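Local coordinates for protein succinate-semialdehyde dehydrogenase (NAD(P)(+)) (Marinobacter aquaeolei, PDB 3RH9) that probably oxidises succinate semialdehyde to succinate with a nicotinamide coenzyme, as a member of the aldehyde dehydrogenase family, at residues N11-Y15 with K42-M46; V39-V43 with P187-I191; I406-T412 with V431-F437; N260-F266 with A293-H299; Y112-F116 with G447-E451. All blocks are in the same frame, centred on the assembly; numbering follows the deposited sequence.

Interaction 1. Residues N11-Y15 with K42-M46; sequences NLTGY and KVPSM
L12 reaches across to V43 with one methyl of its fork, and the case illustrates how two neighbouring backbones can be joined by side chains without a hydrogen bond between them. CD1 of L12 lies 3.5 Å from CG2 of V43, the two side chains meeting at about a right angle. V43 has CG1 anti to its backbone N (chi1 -168°), which leaves CG2 beside that nitrogen, and CD1 of L12 touches both branches. The same CD1 also faces the ring of P44, with 4.1 Å between L12 CD1 and P44 CD. CB of P44 points toward N11-Y15, and the ring carbons CG and CD meet its backbone. CD of P44 sits 3.3 Å from the carbonyl oxygen of L12, while CG of P44 rests 4.0 Å from CA of T13. Further along, the selenomethionine M46 closes the row. Its chain folds at the last torsion (chi3 -132°), bringing the terminal methyl to the backbone of G14, where CE of M46 is 3.4 Å from N of G14. The selenium of M46 lies alongside, 3.6 Å from CA of G14. T13 takes little part through its hydroxyl, whose hydrogen bond goes to D22. The two touching runs point almost the same way. N11-Y15 leads into strand 14-16, which pairs with strand 19-21, whereas K42-M46 closes strand 39-44, partner of strand 28-32, where V43 and F29 share backbone hydrogen bonding. Helix 188-197 packs against both, L12 touching I191 and V43 touching L188.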
# COMPACT_ATOMS: atom_id res chain seq x y z
N ASN A 11 6.10 -26.85 24.95
CA ASN A 11 6.68 -27.03 23.63
C ASN A 11 7.49 -25.82 23.26
O ASN A 11 6.95 -24.77 22.93
CB ASN A 11 5.60 -27.30 22.61
CG ASN A 11 4.92 -28.63 22.84
OD1 ASN A 11 5.50 -29.68 22.55
ND2 ASN A 11 3.71 -28.59 23.38
N LEU A 12 8.80 -25.98 23.35
CA LEU A 12 9.72 -24.89 23.10
C LEU A 12 10.34 -25.15 21.73
O LEU A 12 11.46 -25.62 21.62
CB LEU A 12 10.79 -24.83 24.19
CG LEU A 12 11.14 -23.44 24.72
CD1 LEU A 12 11.82 -22.63 23.63
CD2 LEU A 12 9.90 -22.70 25.24
N THR A 13 9.57 -24.87 20.69
CA THR A 13 9.98 -25.19 19.34
C THR A 13 9.00 -24.51 18.41
O THR A 13 8.08 -23.82 18.87
CB THR A 13 9.94 -26.72 19.11
OG1 THR A 13 10.20 -27.01 17.73
CG2 THR A 13 8.58 -27.29 19.48
N GLY A 14 9.20 -24.68 17.11
CA GLY A 14 8.32 -24.06 16.14
C GLY A 14 6.96 -24.71 16.06
O GLY A 14 6.63 -25.63 16.80
N TYR A 15 6.15 -24.21 15.14
CA TYR A 15 4.81 -24.74 14.96
C TYR A 15 4.46 -24.72 13.50
O TYR A 15 4.11 -23.67 12.96
CB TYR A 15 3.80 -23.91 15.74
CG TYR A 15 2.43 -24.53 15.83
CD1 TYR A 15 1.47 -24.32 14.84
CD2 TYR A 15 2.09 -25.33 16.91
CE1 TYR A 15 0.21 -24.89 14.93
CE2 TYR A 15 0.84 -25.91 17.01
CZ TYR A 15 -0.10 -25.68 16.03
OH TYR A 15 -1.34 -26.25 16.15
N LYS A 42 16.24 -21.56 26.27
CA LYS A 42 17.02 -21.80 25.07
C LYS A 42 16.12 -22.28 23.93
O LYS A 42 15.64 -23.41 23.93
CB LYS A 42 18.13 -22.80 25.34
CG LYS A 42 19.24 -22.29 26.26
CD LYS A 42 20.25 -23.40 26.56
CE LYS A 42 21.71 -22.92 26.47
NZ LYS A 42 22.10 -21.97 27.55
N VAL A 43 15.90 -21.41 22.95
CA VAL A 43 15.00 -21.69 21.84
C VAL A 43 15.74 -22.15 20.59
O VAL A 43 16.79 -21.63 20.25
CB VAL A 43 14.18 -20.43 21.49
CG1 VAL A 43 13.04 -20.78 20.55
CG2 VAL A 43 13.64 -19.80 22.75
N PRO A 44 15.17 -23.14 19.89
CA PRO A 44 15.68 -23.67 18.63
C PRO A 44 15.85 -22.61 17.55
O PRO A 44 14.93 -21.82 17.29
CB PRO A 44 14.61 -24.66 18.19
CG PRO A 44 13.97 -25.09 19.48
CD PRO A 44 14.01 -23.91 20.39
N SER A 45 17.01 -22.61 16.91
CA SER A 45 17.34 -21.68 15.85
C SER A 45 17.03 -22.35 14.51
O SER A 45 17.89 -22.97 13.88
CB SER A 45 18.82 -21.30 15.96
OG SER A 45 19.12 -20.16 15.17
N MSE A 46 15.78 -22.21 14.08
CA MSE A 46 15.28 -22.93 12.91
C MSE A 46 15.93 -22.51 11.60
O MSE A 46 16.19 -21.33 11.38
CB MSE A 46 13.75 -22.83 12.83
CG MSE A 46 13.08 -23.32 14.10
SE MSE A 46 11.19 -22.82 14.34
CE MSE A 46 11.36 -22.20 16.19

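Interaction 2. Residues V39-V43 with P187-I191; sequences VIAKV and PLTMI
An apolar strand-on-helix contact seats strand 39-44, through A41 and V43, on P187 and L188 near the N-terminal end of helix 188-197, and with it the small two-stranded sheet 28-32/39-44. The focus is L188: with CG beside the backbone N (chi1 -46°), both methyls face the strand. CD2 of L188 meets CB of A41 at 3.7 Å and CG2 of V43 at 4.1 Å. The other methyl of L188, CD1, faces I40 CD1 at 4.1 Å. I40 sends CG1 into the position between its backbone N and carbonyl carbon (chi1 64°), and that choice swings the end of its chain to L188. V43 adds a second neighbour here, since its CG2 is 4.2 Å from CG of P187; its other methyl, CG1, lies more loosely near CD1 of I191. Within the helix, I191 N is bonded to P187 O, giving the first turn its shape, while the carboxylate of E98 in helix 88-99 accepts from the amide of L188 and bonds the hydroxyl of T189. With aliphatic carbons alone meeting between the two segments, the fit depends on shape and burial, and E98, on another helix, satisfies the amide of L188 and the hydroxyl of T189.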
# COMPACT_ATOMS: atom_id res chain seq x y z
N VAL A 39 19.86 -16.15 31.69
CA VAL A 39 19.19 -16.86 30.61
C VAL A 39 17.97 -17.62 31.14
O VAL A 39 18.09 -18.37 32.11
CB VAL A 39 20.18 -17.82 29.91
CG1 VAL A 39 19.45 -18.92 29.18
CG2 VAL A 39 21.11 -17.04 28.99
N ILE A 40 16.81 -17.43 30.54
CA ILE A 40 15.60 -18.07 31.06
C ILE A 40 15.06 -19.13 30.13
O ILE A 40 14.15 -19.87 30.48
CB ILE A 40 14.50 -17.05 31.46
CG1 ILE A 40 14.00 -16.27 30.24
CG2 ILE A 40 15.02 -16.10 32.53
CD1 ILE A 40 12.96 -15.21 30.57
N ALA A 41 15.65 -19.24 28.95
CA ALA A 41 15.21 -20.23 27.99
C ALA A 41 16.20 -20.37 26.86
O ALA A 41 16.92 -19.42 26.53
CB ALA A 41 13.83 -19.86 27.45
N LYS A 42 16.24 -21.56 26.27
CA LYS A 42 17.02 -21.80 25.07
C LYS A 42 16.12 -22.28 23.93
O LYS A 42 15.64 -23.41 23.93
CB LYS A 42 18.13 -22.80 25.34
CG LYS A 42 19.24 -22.29 26.26
CD LYS A 42 20.25 -23.40 26.56
CE LYS A 42 21.71 -22.92 26.47
NZ LYS A 42 22.10 -21.97 27.55
N VAL A 43 15.90 -21.41 22.95
CA VAL A 43 15.00 -21.69 21.84
C VAL A 43 15.74 -22.15 20.59
O VAL A 43 16.79 -21.63 20.25
CB VAL A 43 14.18 -20.43 21.49
CG1 VAL A 43 13.04 -20.78 20.55
CG2 VAL A 43 13.64 -19.80 22.75
N PRO A 187 10.50 -14.45 22.23
CA PRO A 187 9.84 -15.55 21.53
C PRO A 187 8.85 -16.30 22.43
O PRO A 187 7.94 -16.96 21.92
CB PRO A 187 11.00 -16.49 21.20
CG PRO A 187 12.21 -15.95 21.90
CD PRO A 187 11.78 -14.88 22.82
N LEU A 188 9.01 -16.19 23.74
CA LEU A 188 8.26 -17.05 24.65
C LEU A 188 6.79 -16.66 24.74
O LEU A 188 5.92 -17.50 24.99
CB LEU A 188 8.89 -17.08 26.04
CG LEU A 188 10.41 -17.27 26.09
CD1 LEU A 188 10.91 -17.01 27.50
CD2 LEU A 188 10.83 -18.66 25.58
N THR A 189 6.51 -15.38 24.57
CA THR A 189 5.14 -14.94 24.63
C THR A 189 4.49 -15.55 23.41
O THR A 189 3.34 -15.98 23.45
CB THR A 189 5.02 -13.41 24.64
OG1 THR A 189 5.54 -12.92 25.87
CG2 THR A 189 3.59 -12.97 24.54
N MSE A 190 5.25 -15.60 22.32
CA MSE A 190 4.73 -16.13 21.07
C MSE A 190 4.45 -17.62 21.23
O MSE A 190 3.39 -18.12 20.82
CB MSE A 190 5.71 -15.88 19.92
CG MSE A 190 5.06 -16.02 18.55
SE MSE A 190 3.57 -14.75 18.42
CE MSE A 190 2.39 -15.76 17.28
N ILE A 191 5.40 -18.33 21.82
CA ILE A 191 5.20 -19.74 22.04
C ILE A 191 3.95 -19.98 22.88
O ILE A 191 3.13 -20.84 22.55
CB ILE A 191 6.45 -20.40 22.65
CG1 ILE A 191 7.60 -20.33 21.64
CG2 ILE A 191 6.17 -21.84 22.99
CD1 ILE A 191 8.88 -20.86 22.15

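Interaction 3. Residues I406-T412 with V431-F437; sequences IDAGNDT and VAAGLRF
Helix 402-409 packs on the crossover helix of a beta-alpha-beta unit in the alpha/beta catalytic domain, I406 meeting V431 where the last turns of the two helices come together. The crossover is helix 425-434, which links the parallel strands 417-421 and 439-442. CG1 of I406 lies 3.9 Å from CG1 of V431, while CD1 of I406 reaches on to CA of V431 at 3.8 Å. The other branch, CG2 of I406, is anti to its own backbone N (chi1 -77° for CG1) and lies beside the carbonyl of G434, 4.0 Å from O of that residue. Beyond the helix ends the packing turns polar. N410 lays its side-chain amide between the carbonyl of G434 and the backbone N of R436, alongside the ring of F437, whose plane is 19° from that of the amide; the two side chains run past each other in opposite senses. R436 is the centre of an inverse gamma turn, as is D411 in the facing segment. The second subunit also touches segment 431-437: NH2 of R436 bonds to the carbonyl oxygen of P147 of the second subunit, and the carbonyls of A432 and F437 both accept from Q478 of that subunit. T412 brings CG2 to 4.0 Å from CZ of F437, its hydroxyl being bonded to the amide of F414. The ring lies edge-on to the end of helix 402-409, with CZ of F437 3.3 Å from the carbonyl oxygen of G409, an oxygen that also accepts a hydrogen bond from R295 NH2.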
# COMPACT_ATOMS: atom_id res chain seq x y z
N ILE A 406 3.87 23.47 15.09
CA ILE A 406 3.44 22.51 14.07
C ILE A 406 4.60 22.20 13.12
O ILE A 406 4.85 21.03 12.82
CB ILE A 406 2.23 22.99 13.27
CG1 ILE A 406 0.95 22.82 14.09
CG2 ILE A 406 2.13 22.24 11.95
CD1 ILE A 406 -0.24 23.56 13.51
N ASP A 407 5.32 23.21 12.66
CA ASP A 407 6.49 22.94 11.84
C ASP A 407 7.50 22.15 12.66
O ASP A 407 8.18 21.26 12.14
CB ASP A 407 7.11 24.22 11.28
CG ASP A 407 6.26 24.86 10.18
OD1 ASP A 407 5.34 24.18 9.67
OD2 ASP A 407 6.50 26.04 9.84
N ALA A 408 7.58 22.45 13.95
CA ALA A 408 8.56 21.81 14.80
C ALA A 408 8.21 20.33 14.93
O ALA A 408 9.10 19.48 14.86
CB ALA A 408 8.59 22.47 16.15
N GLY A 409 6.93 20.03 15.09
CA GLY A 409 6.46 18.66 15.21
C GLY A 409 6.69 17.85 13.95
O GLY A 409 6.92 16.64 14.02
N ASN A 410 6.63 18.51 12.81
CA ASN A 410 6.78 17.83 11.54
C ASN A 410 8.24 17.71 11.14
O ASN A 410 8.57 17.13 10.10
CB ASN A 410 6.00 18.55 10.44
CG ASN A 410 4.50 18.38 10.58
OD1 ASN A 410 3.73 19.24 10.17
ND2 ASN A 410 4.08 17.25 11.13
N ASP A 411 9.12 18.26 11.97
CA ASP A 411 10.54 18.35 11.64
C ASP A 411 11.23 17.01 11.92
O ASP A 411 12.05 16.88 12.83
CB ASP A 411 11.16 19.49 12.43
CG ASP A 411 12.65 19.59 12.23
OD1 ASP A 411 13.11 19.37 11.09
OD2 ASP A 411 13.35 19.89 13.23
N THR A 412 10.88 16.01 11.12
CA THR A 412 11.27 14.62 11.34
C THR A 412 10.96 13.80 10.10
O THR A 412 10.10 14.17 9.31
CB THR A 412 10.55 14.00 12.59
OG1 THR A 412 10.62 12.56 12.55
CG2 THR A 412 9.08 14.45 12.67
N VAL A 431 -4.14 21.98 14.48
CA VAL A 431 -2.92 21.25 14.78
C VAL A 431 -3.00 19.82 14.24
O VAL A 431 -2.12 19.37 13.49
CB VAL A 431 -2.57 21.24 16.28
CG1 VAL A 431 -1.18 20.65 16.49
CG2 VAL A 431 -2.62 22.65 16.83
N ALA A 432 -4.05 19.09 14.59
CA ALA A 432 -4.22 17.77 14.03
C ALA A 432 -4.10 17.85 12.51
O ALA A 432 -3.39 17.06 11.89
CB ALA A 432 -5.54 17.20 14.42
N ALA A 433 -4.79 18.81 11.89
CA ALA A 433 -4.76 18.90 10.43
C ALA A 433 -3.35 19.10 9.83
O ALA A 433 -3.02 18.54 8.78
CB ALA A 433 -5.72 19.98 9.95
N GLY A 434 -2.53 19.90 10.51
CA GLY A 434 -1.25 20.27 9.95
C GLY A 434 -0.17 19.28 10.32
O GLY A 434 0.89 19.22 9.70
N LEU A 435 -0.46 18.49 11.36
CA LEU A 435 0.46 17.47 11.82
C LEU A 435 0.42 16.29 10.89
O LEU A 435 -0.62 15.65 10.77
CB LEU A 435 0.09 17.02 13.23
CG LEU A 435 0.60 17.93 14.35
CD1 LEU A 435 0.17 17.38 15.69
CD2 LEU A 435 2.12 18.07 14.32
N ARG A 436 1.53 16.00 10.22
CA ARG A 436 1.59 14.83 9.34
C ARG A 436 1.87 13.55 10.15
O ARG A 436 2.92 12.92 10.02
CB ARG A 436 2.66 15.04 8.27
CG ARG A 436 2.63 16.39 7.58
CD ARG A 436 1.98 16.31 6.21
NE ARG A 436 0.55 16.03 6.32
CZ ARG A 436 -0.23 15.71 5.30
NH1 ARG A 436 0.27 15.60 4.08
NH2 ARG A 436 -1.52 15.48 5.51
N PHE A 437 0.93 13.18 11.01
CA PHE A 437 1.05 11.96 11.80
C PHE A 437 -0.22 11.12 11.67
O PHE A 437 -1.32 11.64 11.55
CB PHE A 437 1.35 12.29 13.26
CG PHE A 437 2.72 12.83 13.46
CD1 PHE A 437 2.99 14.17 13.20
CD2 PHE A 437 3.75 12.01 13.88
CE1 PHE A 437 4.25 14.65 13.37
CE2 PHE A 437 5.02 12.50 14.04
CZ PHE A 437 5.27 13.81 13.79

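Interaction 4. Residues N260-F266 with A293-H299; sequences NAPFIVF and ANRIFVH
F263 and A293 form the apolar centre on one face of a parallel strand pair, their CB atoms 3.5 Å apart. CB of F263 keeps a further contact with CG1 of I296. Helix 271-283, which links the two strands as a beta-alpha-beta crossover, covers this face with L278. The opposite face carries P262, I264, R295 and F297. There CB of P262 stands at the edge of the F297 ring, 4.0 Å from CE1 of F297, and CG1 of I264 meets F297 CB at 4.1 Å. Between the faces runs the backbone bonding of strands 262-265 and 295-299, parallel to within 15°, with F263 N giving a bond of 2.7 Å to R295 O and the pattern continuing as far as H299 N to V265 O. Toward the start of the strands the contact becomes polar. The carbonyl oxygen of A261 is gripped twice, by N294 N at 2.7 Å and by R295 N at 2.9 Å. R295 then curls its side chain back across the pair: its NH2 bonds at 2.9 Å to the carbonyl oxygen of N260, an oxygen that lies 13° out of the guanidinium plane, while NE makes a weak bond to N260 OD1. The amide of N260 is turned 77° from the guanidinium. NH1 weakly bonds A408 O. The buried cation is thus surrounded by neutral carbonyl acceptors, with CE1 of F297 4.0 Å above one face of the R295 guanidinium plane and Y385 in a cation-pi contact, which would probably ease the cost of burying the charge.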
# COMPACT_ATOMS: atom_id res chain seq x y z
N ASN A 260 8.74 9.52 15.79
CA ASN A 260 9.36 10.54 16.64
C ASN A 260 8.25 11.43 17.15
O ASN A 260 8.08 12.57 16.69
CB ASN A 260 10.39 11.35 15.85
CG ASN A 260 11.29 12.20 16.74
OD1 ASN A 260 10.83 12.80 17.70
ND2 ASN A 260 12.57 12.26 16.41
N ALA A 261 7.46 10.91 18.08
CA ALA A 261 6.23 11.56 18.51
C ALA A 261 6.44 12.87 19.27
O ALA A 261 7.17 12.91 20.27
CB ALA A 261 5.36 10.59 19.33
N PRO A 262 5.80 13.95 18.80
CA PRO A 262 5.77 15.25 19.47
C PRO A 262 4.55 15.30 20.37
O PRO A 262 3.45 14.99 19.91
CB PRO A 262 5.57 16.23 18.31
CG PRO A 262 5.26 15.39 17.11
CD PRO A 262 5.04 13.99 17.55
N PHE A 263 4.74 15.65 21.63
CA PHE A 263 3.65 15.76 22.61
C PHE A 263 3.58 17.24 22.99
O PHE A 263 4.46 17.74 23.68
CB PHE A 263 3.99 14.90 23.81
CG PHE A 263 2.92 14.86 24.87
CD1 PHE A 263 2.75 15.91 25.76
CD2 PHE A 263 2.13 13.73 25.03
CE1 PHE A 263 1.78 15.86 26.75
CE2 PHE A 263 1.17 13.68 26.04
CZ PHE A 263 0.99 14.75 26.89
N ILE A 264 2.55 17.93 22.51
CA ILE A 264 2.54 19.39 22.50
C ILE A 264 1.58 19.98 23.54
O ILE A 264 0.44 19.54 23.63
CB ILE A 264 2.13 19.92 21.10
CG1 ILE A 264 3.15 19.46 20.05
CG2 ILE A 264 2.02 21.43 21.11
CD1 ILE A 264 2.70 19.69 18.65
N VAL A 265 2.05 20.96 24.31
CA VAL A 265 1.24 21.54 25.38
C VAL A 265 1.08 23.06 25.34
O VAL A 265 2.00 23.80 25.65
CB VAL A 265 1.80 21.18 26.77
CG1 VAL A 265 0.90 21.74 27.85
CG2 VAL A 265 1.96 19.67 26.92
N PHE A 266 -0.10 23.53 24.98
CA PHE A 266 -0.33 24.97 24.92
C PHE A 266 -0.50 25.66 26.29
O PHE A 266 -0.81 25.01 27.29
CB PHE A 266 -1.47 25.30 23.95
CG PHE A 266 -1.05 25.24 22.51
CD1 PHE A 266 -0.49 26.34 21.90
CD2 PHE A 266 -1.16 24.07 21.79
CE1 PHE A 266 -0.08 26.28 20.58
CE2 PHE A 266 -0.75 24.01 20.47
CZ PHE A 266 -0.21 25.12 19.87
N ALA A 293 5.70 9.57 23.77
CA ALA A 293 6.14 10.92 23.46
C ALA A 293 7.66 10.87 23.37
O ALA A 293 8.30 10.20 24.18
CB ALA A 293 5.69 11.88 24.54
N ASN A 294 8.22 11.53 22.38
CA ASN A 294 9.67 11.58 22.26
C ASN A 294 10.16 13.02 22.40
O ASN A 294 11.23 13.27 22.96
CB ASN A 294 10.15 10.96 20.95
CG ASN A 294 11.64 10.76 20.92
OD1 ASN A 294 12.35 11.39 20.13
ND2 ASN A 294 12.14 9.91 21.78
N ARG A 295 9.37 13.96 21.90
CA ARG A 295 9.65 15.38 22.04
C ARG A 295 8.47 16.04 22.74
O ARG A 295 7.34 15.99 22.25
CB ARG A 295 9.88 16.00 20.66
CG ARG A 295 11.22 15.63 20.07
CD ARG A 295 11.30 16.02 18.63
NE ARG A 295 10.23 15.41 17.87
CZ ARG A 295 9.73 15.92 16.75
NH1 ARG A 295 10.23 17.06 16.29
NH2 ARG A 295 8.73 15.32 16.10
N ILE A 296 8.71 16.64 23.90
CA ILE A 296 7.63 17.32 24.62
C ILE A 296 7.75 18.82 24.40
O ILE A 296 8.65 19.46 24.93
CB ILE A 296 7.61 17.01 26.13
CG1 ILE A 296 7.22 15.55 26.40
CG2 ILE A 296 6.63 17.90 26.84
CD1 ILE A 296 8.28 14.56 26.07
N PHE A 297 6.87 19.37 23.58
CA PHE A 297 6.88 20.79 23.33
C PHE A 297 5.97 21.50 24.33
O PHE A 297 4.78 21.21 24.41
CB PHE A 297 6.41 21.09 21.90
CG PHE A 297 7.40 20.69 20.85
CD1 PHE A 297 7.33 19.44 20.25
CD2 PHE A 297 8.39 21.57 20.44
CE1 PHE A 297 8.23 19.07 19.27
CE2 PHE A 297 9.29 21.21 19.46
CZ PHE A 297 9.21 19.95 18.87
N VAL A 298 6.54 22.42 25.10
CA VAL A 298 5.76 23.17 26.07
C VAL A 298 5.86 24.68 25.85
O VAL A 298 6.94 25.23 25.60
CB VAL A 298 6.14 22.81 27.50
CG1 VAL A 298 5.29 23.61 28.47
CG2 VAL A 298 5.94 21.33 27.72
N HIS A 299 4.72 25.34 25.96
CA HIS A 299 4.67 26.77 25.79
C HIS A 299 5.41 27.50 26.92
O HIS A 299 5.29 27.16 28.09
CB HIS A 299 3.22 27.24 25.73
CG HIS A 299 3.07 28.62 25.19
ND1 HIS A 299 3.12 29.74 25.99
CD2 HIS A 299 2.90 29.07 23.93
CE1 HIS A 299 2.97 30.82 25.25
NE2 HIS A 299 2.83 30.44 23.99

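Interaction 5. Residues Y112-F116 with G447-E451; sequences YAAGF and GPTPE
P450 lays its ring over one face of F116, a clear example of a proline CH-pi contact. CG of P450 is 3.7 Å from the centroid of the F116 ring and only 4° off its normal, almost directly above its centre. The two side chains cross at about a right angle. CB of P450 lies nearer the rim, 3.6 Å from CD1 of F116, and also meets the carbonyl oxygen of G115 at 3.4 Å. In F116, chi1 of -79° sets the ring beside its backbone N and chi2 of -76° turns a face to the proline. A turn earlier on helix 103-123, the ring of Y112 reaches the loop with its OH leading, CG being anti to the backbone N, and Y112 OH donates to the carbonyl oxygen of P448 at 3.1 Å. That oxygen lies in the plane of the tyrosine ring, at its edge, but the hydroxyl sits well above the plane of the P448 carbonyl and so does not use a lone pair. Between P448 and E451, T449 donates OG1 to OE1 of E451 at 2.6 Å, tying the loop to itself. Y119 of the same helix packs on P450, and P136 of the second subunit touches T449 and E451. The side chain of P448 lies about 6 Å from that of E256, the predicted active-site glutamate, so the loop contributes to the surroundings of that site. The chemistry implies a mainly apolar joint, built on a proline over an aromatic face, with one hydrogen bond of poor geometry at P448 O.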
# COMPACT_ATOMS: atom_id res chain seq x y z
N TYR A 112 -5.51 -5.95 25.90
CA TYR A 112 -5.44 -5.13 24.71
C TYR A 112 -5.41 -5.97 23.41
O TYR A 112 -6.13 -5.67 22.45
CB TYR A 112 -4.19 -4.29 24.82
CG TYR A 112 -3.92 -3.40 23.66
CD1 TYR A 112 -4.60 -2.20 23.49
CD2 TYR A 112 -2.95 -3.74 22.73
CE1 TYR A 112 -4.34 -1.37 22.43
CE2 TYR A 112 -2.68 -2.92 21.66
CZ TYR A 112 -3.37 -1.74 21.52
OH TYR A 112 -3.10 -0.93 20.44
N ALA A 113 -4.59 -7.02 23.40
CA ALA A 113 -4.50 -7.95 22.28
C ALA A 113 -5.83 -8.62 21.99
O ALA A 113 -6.19 -8.86 20.83
CB ALA A 113 -3.43 -9.01 22.55
N ALA A 114 -6.57 -8.92 23.05
CA ALA A 114 -7.83 -9.65 22.92
C ALA A 114 -8.86 -8.84 22.16
O ALA A 114 -9.72 -9.40 21.50
CB ALA A 114 -8.35 -10.03 24.28
N GLY A 115 -8.77 -7.51 22.26
CA GLY A 115 -9.78 -6.62 21.72
C GLY A 115 -9.68 -6.46 20.21
O GLY A 115 -10.60 -5.96 19.56
N PHE A 116 -8.55 -6.88 19.66
CA PHE A 116 -8.38 -6.85 18.22
C PHE A 116 -9.15 -8.00 17.62
O PHE A 116 -9.86 -7.86 16.61
CB PHE A 116 -6.90 -6.92 17.84
CG PHE A 116 -6.20 -5.61 18.00
CD1 PHE A 116 -6.37 -4.61 17.06
CD2 PHE A 116 -5.40 -5.36 19.11
CE1 PHE A 116 -5.75 -3.39 17.20
CE2 PHE A 116 -4.76 -4.13 19.25
CZ PHE A 116 -4.94 -3.14 18.30
N GLY A 447 -2.80 5.61 23.15
CA GLY A 447 -2.29 5.09 21.91
C GLY A 447 -3.39 4.53 21.04
O GLY A 447 -4.55 4.83 21.25
N PRO A 448 -3.02 3.69 20.07
CA PRO A 448 -3.96 3.13 19.10
C PRO A 448 -5.01 2.19 19.73
O PRO A 448 -4.78 1.64 20.80
CB PRO A 448 -3.05 2.33 18.16
CG PRO A 448 -1.67 2.79 18.44
CD PRO A 448 -1.64 3.22 19.86
N THR A 449 -6.13 2.01 19.04
CA THR A 449 -7.19 1.14 19.54
C THR A 449 -7.75 0.25 18.41
O THR A 449 -7.73 0.65 17.25
CB THR A 449 -8.31 1.97 20.16
OG1 THR A 449 -9.02 1.17 21.11
CG2 THR A 449 -9.27 2.48 19.09
N PRO A 450 -8.25 -0.95 18.76
CA PRO A 450 -8.69 -1.88 17.71
C PRO A 450 -9.78 -1.29 16.82
O PRO A 450 -9.86 -1.65 15.66
CB PRO A 450 -9.24 -3.07 18.51
CG PRO A 450 -8.57 -2.98 19.82
CD PRO A 450 -8.46 -1.52 20.10
N GLU A 451 -10.57 -0.38 17.38
CA GLU A 451 -11.69 0.23 16.70
C GLU A 451 -11.32 1.31 15.67
O GLU A 451 -12.20 1.83 14.98
CB GLU A 451 -12.62 0.86 17.73
CG GLU A 451 -13.17 -0.10 18.79
CD GLU A 451 -12.33 -0.16 20.06
OE1 GLU A 451 -11.13 0.18 20.01
OE2 GLU A 451 -12.87 -0.56 21.12

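In the fold
Interactions 1 and 2 share strand 39-44 and touch, their centres 8 Å apart, where the N-terminal strands meet helix 188-197 of the probable coenzyme-binding part. Interactions 3 and 4, 11 Å apart, lie on the other side of the chain's centre, on the catalytic domain's sheet and its helices, joined through R295 to the end of helix 402-409. The two groups are 36 to 44 Å apart. Interaction 5 lies nearest the centre, about 24 Å from both 2 and 4, and spans 331 residues, enclosing 3 and 4 along the chain. It connects helix 103-123 to the late loop, so distant sequence converges near the predicted active site; interactions 3 and 5 also meet the second subunit.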